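Local structure of exoglucanase A (Cellulomonas fimi, 7CBD) at residues Arg56-Ile60 and Thr61-Asp65; Gly173-Tyr176 and Ala177-Leu181; Gly413-Glu417 and Glu418-Thr422; Leu69-His72 and Leu73-Val77; Phe385-Cys389 and Asp390-Val394. The protein hydrolyses beta-1,4-glucosidic linkages of cellulose with inversion of anomeric configuration, releasing cellobiose from non-reducing chain ends, this chain being its family 6 catalytic domain. One frame throughout, in Å; residues are numbered along the deposited sequence.

Interaction 1 of 5, residues Arg56-Ile60 and Thr61-Asp65; sequences RISAI and TGNAD
An Asx turn headed by Asn63 follows the short helix 58-61, and the same side chain ties the turn back to Ser58 in the first turn of that helix. Asn63 CG lies between its backbone N and carbonyl carbon (chi1 59°), which folds the amide back toward Ser58. ND2 of Asn63 gives a nearly straight hydrogen bond to OG of Ser58 (2.9 Å), which lies in the amide plane, while OD1 of Asn63 accepts from the backbone N of Asp65 (2.8 Å). Asparagine suits the place because one flat group supplies both donor and acceptor. With an alanine here, Ser58 OG and Asp65 N would probably lose these partners. Gly62 N bonds to Ser58 O at 2.9 Å, and Gly62 then leaves the helix with a positive phi at which a beta carbon would strike the preceding carbonyl oxygen. Arg56 approaches Asn63 from the opposite direction, its guanidinium 35° from the amide plane, with ND2 over one face near the rim. A water accepts from both, at Arg56 NE (2.6 Å) and Asn63 ND2 (3.0 Å). At the guanidinium edge, Arg56 NH1 makes a salt bridge to Asp65 OD2 at 2.8 Å, the carboxylate turned 71° from the guanidinium plane.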
# COMPACT_ATOMS: atom_id res chain seq x y z
N ARG A 56 3.14 -15.09 -0.84
CA ARG A 56 2.92 -16.50 -0.58
C ARG A 56 4.29 -17.13 -0.43
O ARG A 56 5.30 -16.57 -0.87
CB ARG A 56 2.13 -17.18 -1.70
CG ARG A 56 2.59 -16.80 -3.09
CD ARG A 56 1.74 -17.49 -4.16
NE ARG A 56 1.83 -16.84 -5.47
CZ ARG A 56 1.51 -17.43 -6.62
NH1 ARG A 56 1.61 -16.74 -7.75
NH2 ARG A 56 1.09 -18.69 -6.65
N ILE A 57 4.32 -18.32 0.19
CA ILE A 57 5.59 -18.99 0.44
C ILE A 57 6.34 -19.25 -0.86
O ILE A 57 7.57 -19.09 -0.92
CB ILE A 57 5.35 -20.28 1.25
CG1 ILE A 57 5.09 -19.93 2.71
CG2 ILE A 57 6.53 -21.25 1.09
CD1 ILE A 57 4.35 -21.01 3.48
N SER A 58 5.63 -19.60 -1.93
CA SER A 58 6.30 -19.92 -3.19
C SER A 58 7.01 -18.72 -3.80
O SER A 58 7.90 -18.91 -4.63
CB SER A 58 5.31 -20.51 -4.19
OG SER A 58 4.42 -19.53 -4.67
N ALA A 59 6.65 -17.50 -3.40
CA ALA A 59 7.34 -16.32 -3.91
C ALA A 59 8.77 -16.23 -3.41
O ALA A 59 9.57 -15.49 -4.00
CB ALA A 59 6.57 -15.05 -3.54
N ILE A 60 9.11 -16.93 -2.33
CA ILE A 60 10.46 -16.83 -1.78
C ILE A 60 11.47 -17.42 -2.76
O ILE A 60 12.48 -16.79 -3.08
CB ILE A 60 10.55 -17.46 -0.38
CG1 ILE A 60 9.59 -16.75 0.58
CG2 ILE A 60 11.99 -17.39 0.14
CD1 ILE A 60 9.33 -17.52 1.87
N THR A 61 11.21 -18.62 -3.26
CA THR A 61 12.09 -19.24 -4.25
C THR A 61 11.74 -18.84 -5.68
O THR A 61 12.64 -18.81 -6.54
CB THR A 61 12.07 -20.76 -4.09
OG1 THR A 61 10.72 -21.22 -4.14
CG2 THR A 61 12.65 -21.14 -2.76
N GLY A 62 10.49 -18.52 -5.96
CA GLY A 62 10.06 -18.09 -7.28
C GLY A 62 8.86 -18.88 -7.78
O GLY A 62 8.70 -20.06 -7.48
N ASN A 63 8.03 -18.22 -8.59
CA ASN A 63 6.80 -18.83 -9.10
C ASN A 63 6.45 -18.16 -10.43
O ASN A 63 7.29 -17.48 -11.04
CB ASN A 63 5.69 -18.78 -8.04
CG ASN A 63 5.35 -17.36 -7.60
OD1 ASN A 63 5.49 -16.41 -8.37
ND2 ASN A 63 4.91 -17.22 -6.35
N ALA A 64 5.19 -18.31 -10.86
CA ALA A 64 4.77 -17.74 -12.14
C ALA A 64 4.79 -16.21 -12.14
O ALA A 64 4.80 -15.61 -13.22
CB ALA A 64 3.36 -18.23 -12.49
N ASP A 65 4.79 -15.58 -10.96
CA ASP A 65 4.73 -14.13 -10.86
C ASP A 65 6.08 -13.48 -10.58
O ASP A 65 6.17 -12.25 -10.63
CB ASP A 65 3.75 -13.71 -9.76
CG ASP A 65 2.31 -14.06 -10.10
OD1 ASP A 65 1.50 -13.13 -10.32
OD2 ASP A 65 2.00 -15.27 -10.15
O HOH W 1 3.33 -14.72 -5.81
O HOH W 2 9.54 -20.74 -1.73

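Interaction 2 of 5, residues Gly173-Tyr176 and Ala177-Leu181; sequences GVKY and ALDKL
Tyr176 and Lys180 lie side by side, one turn apart on helix 161-182, pointing the same way. CG of Lys180 rests over one face of the Tyr176 ring in a CH-pi contact, 4.0 Å from the centroid and displaced toward the rim. The second torsion of the lysine (chi2 -78°) sets Lys180 CD 4.1 Å from Tyr176 OH, and the third (chi3 -71°) keeps CE near it. A lysine suits this spot because its methylenes can cover a ring while its ammonium extends on toward Asp126, a long and weak ion pair. One residue earlier, Lys175 NZ forms a salt bridge with Asp179 OD2 at 2.8 Å, using the syn lone pair of that oxygen. Val174 CG1 meets Leu178 CD1 at 3.8 Å, two branched side chains running alongside each other. All three are i to i+4 contacts of an alpha-helix, spaced by bonds such as Lys180 N to Tyr176 O at 2.9 Å.

Tyr176 OH bonds Asp126, Lys175 NZ also reaches Ser218 O, and Asp179 OD1 accepts from Thr220 N. The helix packs on barrel strands, Val174 and Leu178 against 187-192 and Leu181 on 187-192 and 141-146, with Tyr176 and Ala177 on Ile125 of helix 114-132.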
# COMPACT_ATOMS: atom_id res chain seq x y z
N GLY A 173 2.15 -13.69 15.11
CA GLY A 173 2.88 -13.68 13.85
C GLY A 173 3.60 -12.38 13.62
O GLY A 173 4.76 -12.38 13.18
N VAL A 174 2.95 -11.25 13.90
CA VAL A 174 3.62 -9.97 13.75
C VAL A 174 4.78 -9.86 14.75
O VAL A 174 5.86 -9.37 14.40
CB VAL A 174 2.64 -8.79 13.83
CG1 VAL A 174 3.40 -7.46 13.87
CG2 VAL A 174 1.69 -8.81 12.65
N LYS A 175 4.58 -10.32 15.99
CA LYS A 175 5.69 -10.34 16.94
C LYS A 175 6.88 -11.12 16.38
O LYS A 175 8.03 -10.67 16.47
CB LYS A 175 5.25 -10.94 18.28
CG LYS A 175 6.43 -11.27 19.20
CD LYS A 175 6.03 -11.90 20.52
CE LYS A 175 7.21 -12.65 21.18
NZ LYS A 175 8.40 -11.79 21.51
N TYR A 176 6.62 -12.30 15.81
CA TYR A 176 7.70 -13.13 15.29
C TYR A 176 8.41 -12.45 14.13
O TYR A 176 9.64 -12.44 14.06
CB TYR A 176 7.14 -14.48 14.87
CG TYR A 176 8.21 -15.52 14.58
CD1 TYR A 176 8.78 -16.25 15.61
CD2 TYR A 176 8.64 -15.74 13.28
CE1 TYR A 176 9.76 -17.20 15.34
CE2 TYR A 176 9.62 -16.69 13.01
CZ TYR A 176 10.17 -17.41 14.05
OH TYR A 176 11.14 -18.35 13.78
N ALA A 177 7.64 -11.88 13.20
CA ALA A 177 8.22 -11.16 12.07
C ALA A 177 9.10 -10.03 12.57
O ALA A 177 10.25 -9.89 12.13
CB ALA A 177 7.11 -10.63 11.17
N LEU A 178 8.58 -9.23 13.50
CA LEU A 178 9.35 -8.10 14.03
C LEU A 178 10.61 -8.57 14.75
O LEU A 178 11.68 -7.99 14.57
CB LEU A 178 8.48 -7.26 14.96
CG LEU A 178 7.35 -6.46 14.31
CD1 LEU A 178 6.51 -5.82 15.39
CD2 LEU A 178 7.90 -5.40 13.37
N ASP A 179 10.50 -9.62 15.57
CA ASP A 179 11.66 -10.11 16.30
C ASP A 179 12.75 -10.58 15.34
O ASP A 179 13.93 -10.23 15.49
CB ASP A 179 11.27 -11.27 17.22
CG ASP A 179 10.56 -10.82 18.50
OD1 ASP A 179 10.64 -9.63 18.88
OD2 ASP A 179 9.94 -11.70 19.15
N LYS A 180 12.37 -11.37 14.33
CA LYS A 180 13.35 -11.92 13.41
C LYS A 180 13.96 -10.84 12.52
O LYS A 180 15.16 -10.85 12.25
CB LYS A 180 12.72 -13.01 12.55
CG LYS A 180 12.36 -14.25 13.35
CD LYS A 180 13.58 -15.10 13.64
CE LYS A 180 14.08 -15.76 12.37
NZ LYS A 180 15.07 -16.86 12.62
N LEU A 181 13.13 -9.91 12.04
CA LEU A 181 13.62 -8.90 11.11
C LEU A 181 14.38 -7.80 11.82
O LEU A 181 15.40 -7.31 11.30
CB LEU A 181 12.45 -8.33 10.31
CG LEU A 181 11.80 -9.31 9.34
CD1 LEU A 181 10.59 -8.70 8.68
CD2 LEU A 181 12.78 -9.77 8.29

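Interaction 3 of 5, residues Gly413-Glu417 and Glu418-Thr422; sequences GQWFE and EQFVT
Trp415 and Phe416 lead the chain into the N-terminus of helix 417-425, Phe416 holding the N-cap position, and each lays its ring against a residue of the first turns. Trp415 comes first: the benzo part of its indole reaches Phe420, with CZ2 set over one face of that phenyl ring, toward the rim, and 3.4 Å from Phe420 CD2. The two rings meet obliquely, planes 57° apart and centroids 4.8 Å apart. Large flat apolar groups suit the spot, for helix 19-30 packs on both through Val25, while Met42 of helix 36-45 touches Phe420.

Phe416 sends its ring off to Gln419. CB of Gln419 sits over the ring face in a CH-pi contact, 3.6 Å from the centroid. The extended glutamine chain (chi1 -179°, chi2 -174°) carries the amide along the CD1 side of the ring, where OE1 of Gln419 passes 3.3 Å from Phe416 CD1 and NE2 is bonded to Asn336 OD1. The side chain of Gln419 is about 5 Å from that of Asp371, the predicted nucleophile, which places this helix start beside the probable active site. Phe416 also opens the helical ladder, its O accepting from Phe420 N at 2.9 Å, nearly in line with the carbonyl bond.

Glu417 turns its carboxylate to a salt bridge with Arg31. Its backbone continues the ladder: Glu417 O takes the N-H of Val421 at 3.2 Å, and CG2 of Val421 lies 3.5 Å from the same oxygen.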
# COMPACT_ATOMS: atom_id res chain seq x y z
N GLY A 413 -2.19 -9.64 -8.20
CA GLY A 413 -0.82 -9.71 -8.66
C GLY A 413 -0.65 -9.88 -10.15
O GLY A 413 0.45 -9.66 -10.67
N GLN A 414 -1.71 -10.26 -10.87
CA GLN A 414 -1.64 -10.40 -12.31
C GLN A 414 -1.83 -9.05 -12.99
O GLN A 414 -2.43 -8.12 -12.44
CB GLN A 414 -2.71 -11.38 -12.79
CG GLN A 414 -2.52 -12.79 -12.26
CD GLN A 414 -1.23 -13.42 -12.74
OE1 GLN A 414 -1.03 -13.58 -13.95
NE2 GLN A 414 -0.35 -13.77 -11.82
N TRP A 415 -1.30 -8.94 -14.21
CA TRP A 415 -1.36 -7.69 -14.94
C TRP A 415 -2.79 -7.37 -15.36
O TRP A 415 -3.47 -8.21 -15.96
CB TRP A 415 -0.46 -7.74 -16.18
CG TRP A 415 -0.33 -6.39 -16.76
CD1 TRP A 415 -0.98 -5.89 -17.86
CD2 TRP A 415 0.46 -5.32 -16.24
NE1 TRP A 415 -0.63 -4.58 -18.05
CE2 TRP A 415 0.26 -4.20 -17.07
CE3 TRP A 415 1.33 -5.20 -15.15
CZ2 TRP A 415 0.89 -2.99 -16.86
CZ3 TRP A 415 1.96 -3.99 -14.94
CH2 TRP A 415 1.74 -2.90 -15.79
N PHE A 416 -3.23 -6.15 -15.07
CA PHE A 416 -4.60 -5.72 -15.31
C PHE A 416 -4.54 -4.62 -16.38
O PHE A 416 -4.36 -3.44 -16.06
CB PHE A 416 -5.19 -5.22 -14.00
CG PHE A 416 -6.69 -5.08 -14.00
CD1 PHE A 416 -7.36 -4.88 -12.80
CD2 PHE A 416 -7.44 -5.13 -15.17
CE1 PHE A 416 -8.73 -4.74 -12.76
CE2 PHE A 416 -8.83 -4.99 -15.13
CZ PHE A 416 -9.47 -4.80 -13.93
N GLU A 417 -4.73 -5.03 -17.64
CA GLU A 417 -4.45 -4.16 -18.78
C GLU A 417 -5.23 -2.85 -18.73
O GLU A 417 -4.65 -1.76 -18.81
CB GLU A 417 -4.77 -4.92 -20.07
CG GLU A 417 -4.32 -4.20 -21.33
CD GLU A 417 -2.83 -4.35 -21.60
OE1 GLU A 417 -2.15 -5.03 -20.80
OE2 GLU A 417 -2.34 -3.81 -22.62
N GLU A 418 -6.56 -2.95 -18.61
CA GLU A 418 -7.41 -1.76 -18.65
C GLU A 418 -7.15 -0.87 -17.44
O GLU A 418 -7.14 0.36 -17.56
CB GLU A 418 -8.88 -2.18 -18.67
CG GLU A 418 -9.27 -3.03 -19.85
CD GLU A 418 -9.37 -4.49 -19.49
OE1 GLU A 418 -8.44 -5.01 -18.84
OE2 GLU A 418 -10.40 -5.11 -19.86
N GLN A 419 -6.95 -1.49 -16.28
CA GLN A 419 -6.69 -0.72 -15.07
C GLN A 419 -5.40 0.08 -15.19
O GLN A 419 -5.36 1.25 -14.80
CB GLN A 419 -6.63 -1.66 -13.88
CG GLN A 419 -6.40 -0.94 -12.56
CD GLN A 419 -6.20 -1.92 -11.43
OE1 GLN A 419 -5.27 -2.73 -11.46
NE2 GLN A 419 -7.09 -1.87 -10.43
N PHE A 420 -4.35 -0.52 -15.76
CA PHE A 420 -3.11 0.23 -15.91
C PHE A 420 -3.28 1.40 -16.86
O PHE A 420 -2.73 2.48 -16.62
CB PHE A 420 -1.96 -0.67 -16.35
CG PHE A 420 -0.62 0.02 -16.30
CD1 PHE A 420 -0.08 0.44 -15.09
CD2 PHE A 420 0.10 0.26 -17.46
CE1 PHE A 420 1.15 1.07 -15.04
CE2 PHE A 420 1.33 0.89 -17.41
CZ PHE A 420 1.86 1.29 -16.20
N VAL A 421 -4.03 1.21 -17.95
CA VAL A 421 -4.31 2.33 -18.85
C VAL A 421 -4.95 3.48 -18.08
O VAL A 421 -4.53 4.64 -18.18
CB VAL A 421 -5.19 1.85 -20.02
CG1 VAL A 421 -5.78 3.04 -20.77
CG2 VAL A 421 -4.40 0.97 -20.95
N THR A 422 -5.98 3.17 -17.29
CA THR A 422 -6.66 4.20 -16.50
C THR A 422 -5.74 4.81 -15.46
O THR A 422 -5.73 6.03 -15.27
CB THR A 422 -7.90 3.59 -15.84
OG1 THR A 422 -8.81 3.18 -16.86
CG2 THR A 422 -8.58 4.59 -14.92

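Interaction 4 of 5, residues Leu69-His72 and Leu73-Val77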
# COMPACT_ATOMS: atom_id res chain seq x y z
N LEU A 69 13.14 -14.20 -4.07
CA LEU A 69 13.69 -13.11 -3.27
C LEU A 69 15.19 -12.91 -3.52
O LEU A 69 15.66 -11.77 -3.57
CB LEU A 69 13.40 -13.38 -1.79
CG LEU A 69 13.95 -12.35 -0.80
CD1 LEU A 69 13.47 -10.93 -1.14
CD2 LEU A 69 13.55 -12.74 0.61
N LYS A 70 15.95 -14.00 -3.69
CA LYS A 70 17.38 -13.85 -3.89
C LYS A 70 17.68 -13.04 -5.15
O LYS A 70 18.59 -12.20 -5.15
CB LYS A 70 18.06 -15.21 -3.96
CG LYS A 70 19.55 -15.13 -4.35
CD LYS A 70 20.23 -16.49 -4.22
CE LYS A 70 21.41 -16.67 -5.19
NZ LYS A 70 22.44 -15.60 -5.11
N PHE A 71 16.93 -13.30 -6.22
CA PHE A 71 17.07 -12.53 -7.46
C PHE A 71 17.01 -11.04 -7.18
O PHE A 71 17.88 -10.27 -7.61
CB PHE A 71 15.95 -12.98 -8.41
CG PHE A 71 15.75 -12.09 -9.62
CD1 PHE A 71 16.60 -12.19 -10.72
CD2 PHE A 71 14.68 -11.21 -9.69
CE1 PHE A 71 16.39 -11.40 -11.85
CE2 PHE A 71 14.47 -10.42 -10.81
CZ PHE A 71 15.33 -10.52 -11.89
N HIS A 72 16.00 -10.60 -6.42
CA HIS A 72 15.84 -9.18 -6.14
C HIS A 72 16.94 -8.63 -5.24
O HIS A 72 17.42 -7.52 -5.45
CB HIS A 72 14.46 -8.92 -5.54
CG HIS A 72 13.35 -9.20 -6.49
ND1 HIS A 72 13.12 -8.43 -7.61
CD2 HIS A 72 12.43 -10.19 -6.52
CE1 HIS A 72 12.09 -8.93 -8.28
NE2 HIS A 72 11.66 -10.00 -7.64
N LEU A 73 17.33 -9.39 -4.21
CA LEU A 73 18.40 -8.92 -3.33
C LEU A 73 19.71 -8.76 -4.09
O LEU A 73 20.42 -7.76 -3.92
CB LEU A 73 18.56 -9.88 -2.15
CG LEU A 73 17.36 -9.91 -1.20
CD1 LEU A 73 17.47 -11.12 -0.29
CD2 LEU A 73 17.30 -8.64 -0.39
N ASP A 74 20.03 -9.73 -4.95
CA ASP A 74 21.23 -9.61 -5.79
C ASP A 74 21.13 -8.41 -6.73
O ASP A 74 22.11 -7.67 -6.91
CB ASP A 74 21.42 -10.88 -6.61
CG ASP A 74 21.81 -12.08 -5.76
OD1 ASP A 74 22.29 -11.91 -4.61
OD2 ASP A 74 21.63 -13.22 -6.26
N ASN A 75 19.96 -8.20 -7.35
CA ASN A 75 19.78 -7.03 -8.20
C ASN A 75 19.96 -5.75 -7.40
O ASN A 75 20.55 -4.78 -7.89
CB ASN A 75 18.37 -7.01 -8.80
CG ASN A 75 18.12 -8.15 -9.75
OD1 ASN A 75 19.04 -8.80 -10.25
ND2 ASN A 75 16.83 -8.41 -10.01
N ALA A 76 19.42 -5.73 -6.18
CA ALA A 76 19.53 -4.54 -5.34
C ALA A 76 20.98 -4.22 -5.00
O ALA A 76 21.37 -3.04 -5.01
CB ALA A 76 18.70 -4.70 -4.07
N VAL A 77 21.81 -5.23 -4.70
CA VAL A 77 23.21 -4.86 -4.42
C VAL A 77 23.89 -4.29 -5.66
O VAL A 77 24.67 -3.34 -5.56
CB VAL A 77 24.06 -5.89 -3.62
CG1 VAL A 77 23.28 -6.99 -2.95
CG2 VAL A 77 25.37 -6.33 -4.36
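Phe71 and Asn75, one turn apart on helix 69-83, meet with ring and amide nearly perpendicular, their planes 80° apart. ND2 of Asn75 stands 3.1 Å above one face of the Phe71 ring, displaced toward the rim, where it is 3.2 Å from CZ of Phe71. Asn75 CG lies opposite its own carbonyl carbon and beside its backbone N (chi1 -65°), which leans the amide back toward the preceding turn. The phenyl also faces a neighbour in sequence, for its CD2 lies over the centre of the His72 imidazole.

The second pair is polar. Lys70 runs out with its first three torsions extended and then bends at the last (chi4 54°), bringing NZ down onto Asp74 OD2 in a 2.8 Å salt bridge that uses the syn lone pair. CG of Lys70 passes 3.4 Å from the same oxygen, the chain arching over the carboxylate. The third pair is apolar: Leu69 and Leu73 slant across each other, CG of Leu69 3.8 Å from CD1 of Leu73. Leucine fits here because this side of the helix packs on Phe89 of strand 87-93 and on helix 114-132.

Beneath all three pairs runs regular helical bonding, such as Asp74 N to Lys70 O at 2.9 Å. Tyr16 OH bonds both His72 ND1 and Asn75 ND2, and Tyr137 OH bonds Asp74 OD1. The Tyr16 bond probably steadies the amide over the ring, where the partly positive N-H group probably gains from the electron-rich face, while the opposite charges of Lys70 and Asp74 are likely to offset each other on the outer side of the helix.

Interaction 5 of 5, residues Phe385-Cys389 and Asp390-Val394; sequences FDRMC and DPTFV
Arg387 O accepts from Asp390 N at 2.9 Å, the donor standing well above the carbonyl plane, as the 3-10 segment 387-389 gives way to a type I turn from Asp390 to Phe393. The Arg387 chain bends at chi3 (73°), turning the guanidinium toward Asp390, which it grips side-on, NE at 2.8 Å and NH1 at 3.0 Å, both on OD2 and near the guanidinium plane. Asp390 OD1 takes Thr392 N (2.9 Å) and Thr392 OG1 (2.8 Å) from one face of the carboxylate, the first making an Asx turn within the beta turn; OG1 also accepts a weak bond from Arg387 NH1. A disulfide from Cys389 to Cys335 pins this loop between strands 358-362 and 394-395, with the Cys389 side chain about 5 Å from that of Asp371, the predicted nucleophile. Were Asp390 an alanine, the Arg387 charge would probably lose its mate and Thr392 OG1 be less firmly held. Phe393 CD1 lies over the centre of the Arg387 guanidinium, 3.4 Å from Arg387 CZ, the planes 45° apart. Arginine suits the place because its CB packs over the Phe393 ring face, 3.8 Å from the centroid. A water accepts from Arg387 NH1 and donates to Thr392 O.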
# COMPACT_ATOMS: atom_id res chain seq x y z
N PHE A 385 -12.70 -16.22 -4.65
CA PHE A 385 -13.41 -15.05 -5.15
C PHE A 385 -13.92 -14.20 -3.99
O PHE A 385 -14.59 -14.71 -3.09
CB PHE A 385 -14.60 -15.52 -5.99
CG PHE A 385 -15.43 -14.40 -6.57
CD1 PHE A 385 -14.84 -13.28 -7.13
CD2 PHE A 385 -16.82 -14.50 -6.58
CE1 PHE A 385 -15.62 -12.27 -7.67
CE2 PHE A 385 -17.60 -13.49 -7.12
CZ PHE A 385 -17.00 -12.38 -7.67
N ASP A 386 -13.60 -12.91 -4.02
CA ASP A 386 -14.07 -11.95 -3.03
C ASP A 386 -15.02 -10.98 -3.72
O ASP A 386 -14.62 -10.28 -4.65
CB ASP A 386 -12.89 -11.19 -2.43
CG ASP A 386 -13.25 -10.38 -1.19
OD1 ASP A 386 -14.36 -9.81 -1.11
OD2 ASP A 386 -12.41 -10.32 -0.27
N ARG A 387 -16.27 -10.93 -3.25
CA ARG A 387 -17.27 -10.09 -3.90
C ARG A 387 -16.98 -8.60 -3.76
O ARG A 387 -17.60 -7.81 -4.48
CB ARG A 387 -18.67 -10.44 -3.40
CG ARG A 387 -19.11 -11.83 -3.83
CD ARG A 387 -20.62 -11.95 -3.89
NE ARG A 387 -21.17 -11.24 -5.04
CZ ARG A 387 -22.46 -10.98 -5.22
NH1 ARG A 387 -22.85 -10.32 -6.30
NH2 ARG A 387 -23.36 -11.36 -4.32
N MET A 388 -16.04 -8.20 -2.91
CA MET A 388 -15.64 -6.79 -2.92
C MET A 388 -14.96 -6.40 -4.23
O MET A 388 -14.85 -5.21 -4.53
CB MET A 388 -14.75 -6.48 -1.72
CG MET A 388 -15.53 -6.48 -0.41
SD MET A 388 -16.80 -5.20 -0.34
CE MET A 388 -15.79 -3.74 -0.11
N CYS A 389 -14.54 -7.38 -5.03
CA CYS A 389 -13.97 -7.17 -6.35
C CYS A 389 -15.00 -7.32 -7.46
O CYS A 389 -14.66 -7.22 -8.64
CB CYS A 389 -12.85 -8.18 -6.58
SG CYS A 389 -11.53 -8.11 -5.37
N ASP A 390 -16.26 -7.55 -7.09
CA ASP A 390 -17.34 -7.91 -8.00
C ASP A 390 -18.13 -6.66 -8.37
O ASP A 390 -18.77 -6.06 -7.49
CB ASP A 390 -18.23 -8.90 -7.26
CG ASP A 390 -19.41 -9.41 -8.06
OD1 ASP A 390 -19.67 -8.96 -9.20
OD2 ASP A 390 -20.11 -10.28 -7.50
N PRO A 391 -18.14 -6.25 -9.65
CA PRO A 391 -18.92 -5.06 -10.04
C PRO A 391 -20.42 -5.19 -9.80
O PRO A 391 -21.12 -4.17 -9.83
CB PRO A 391 -18.62 -4.91 -11.54
CG PRO A 391 -17.36 -5.67 -11.76
CD PRO A 391 -17.38 -6.81 -10.78
N THR A 392 -20.94 -6.40 -9.59
CA THR A 392 -22.37 -6.60 -9.40
C THR A 392 -22.79 -6.57 -7.94
O THR A 392 -23.98 -6.67 -7.66
CB THR A 392 -22.84 -7.94 -10.00
OG1 THR A 392 -22.42 -9.03 -9.17
CG2 THR A 392 -22.33 -8.13 -11.42
N PHE A 393 -21.84 -6.45 -7.02
CA PHE A 393 -22.13 -6.67 -5.60
C PHE A 393 -22.48 -5.35 -4.92
O PHE A 393 -21.70 -4.40 -4.94
CB PHE A 393 -20.92 -7.32 -4.94
CG PHE A 393 -21.09 -7.63 -3.47
CD1 PHE A 393 -22.14 -8.42 -3.02
CD2 PHE A 393 -20.19 -7.15 -2.53
CE1 PHE A 393 -22.29 -8.72 -1.67
CE2 PHE A 393 -20.32 -7.45 -1.19
CZ PHE A 393 -21.37 -8.23 -0.75
N VAL A 394 -23.66 -5.31 -4.30
CA VAL A 394 -24.03 -4.24 -3.38
C VAL A 394 -23.50 -4.63 -2.00
O VAL A 394 -23.95 -5.63 -1.43
CB VAL A 394 -25.55 -4.01 -3.35
CG1 VAL A 394 -25.91 -3.00 -2.28
CG2 VAL A 394 -26.06 -3.55 -4.71
O HOH W 3 -25.26 -8.98 -6.79

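In the fold
The domain has the distorted beta/alpha-barrel fold of family 6, and the contacts lie round its central parallel strands. Interactions 1 and 4 are joined where Ile60 O probably accepts from Leu69 N (2.8 Å). Interaction 1 also touches interaction 3, Asp65 packing against Gln414. Interactions 3 and 5 both come close to the predicted nucleophile Asp371: the side chains of Gln419 and Cys389 are each about 5 Å from its own, though the contacts stay about 8 Å apart at their nearest atoms. Asp149, the predicted proton donor, has the side chain of Asp386, in interaction 5, about 8 Å away and that of Val174, in interaction 2, about 11 Å away. Interactions 1 and 4 lie away from both.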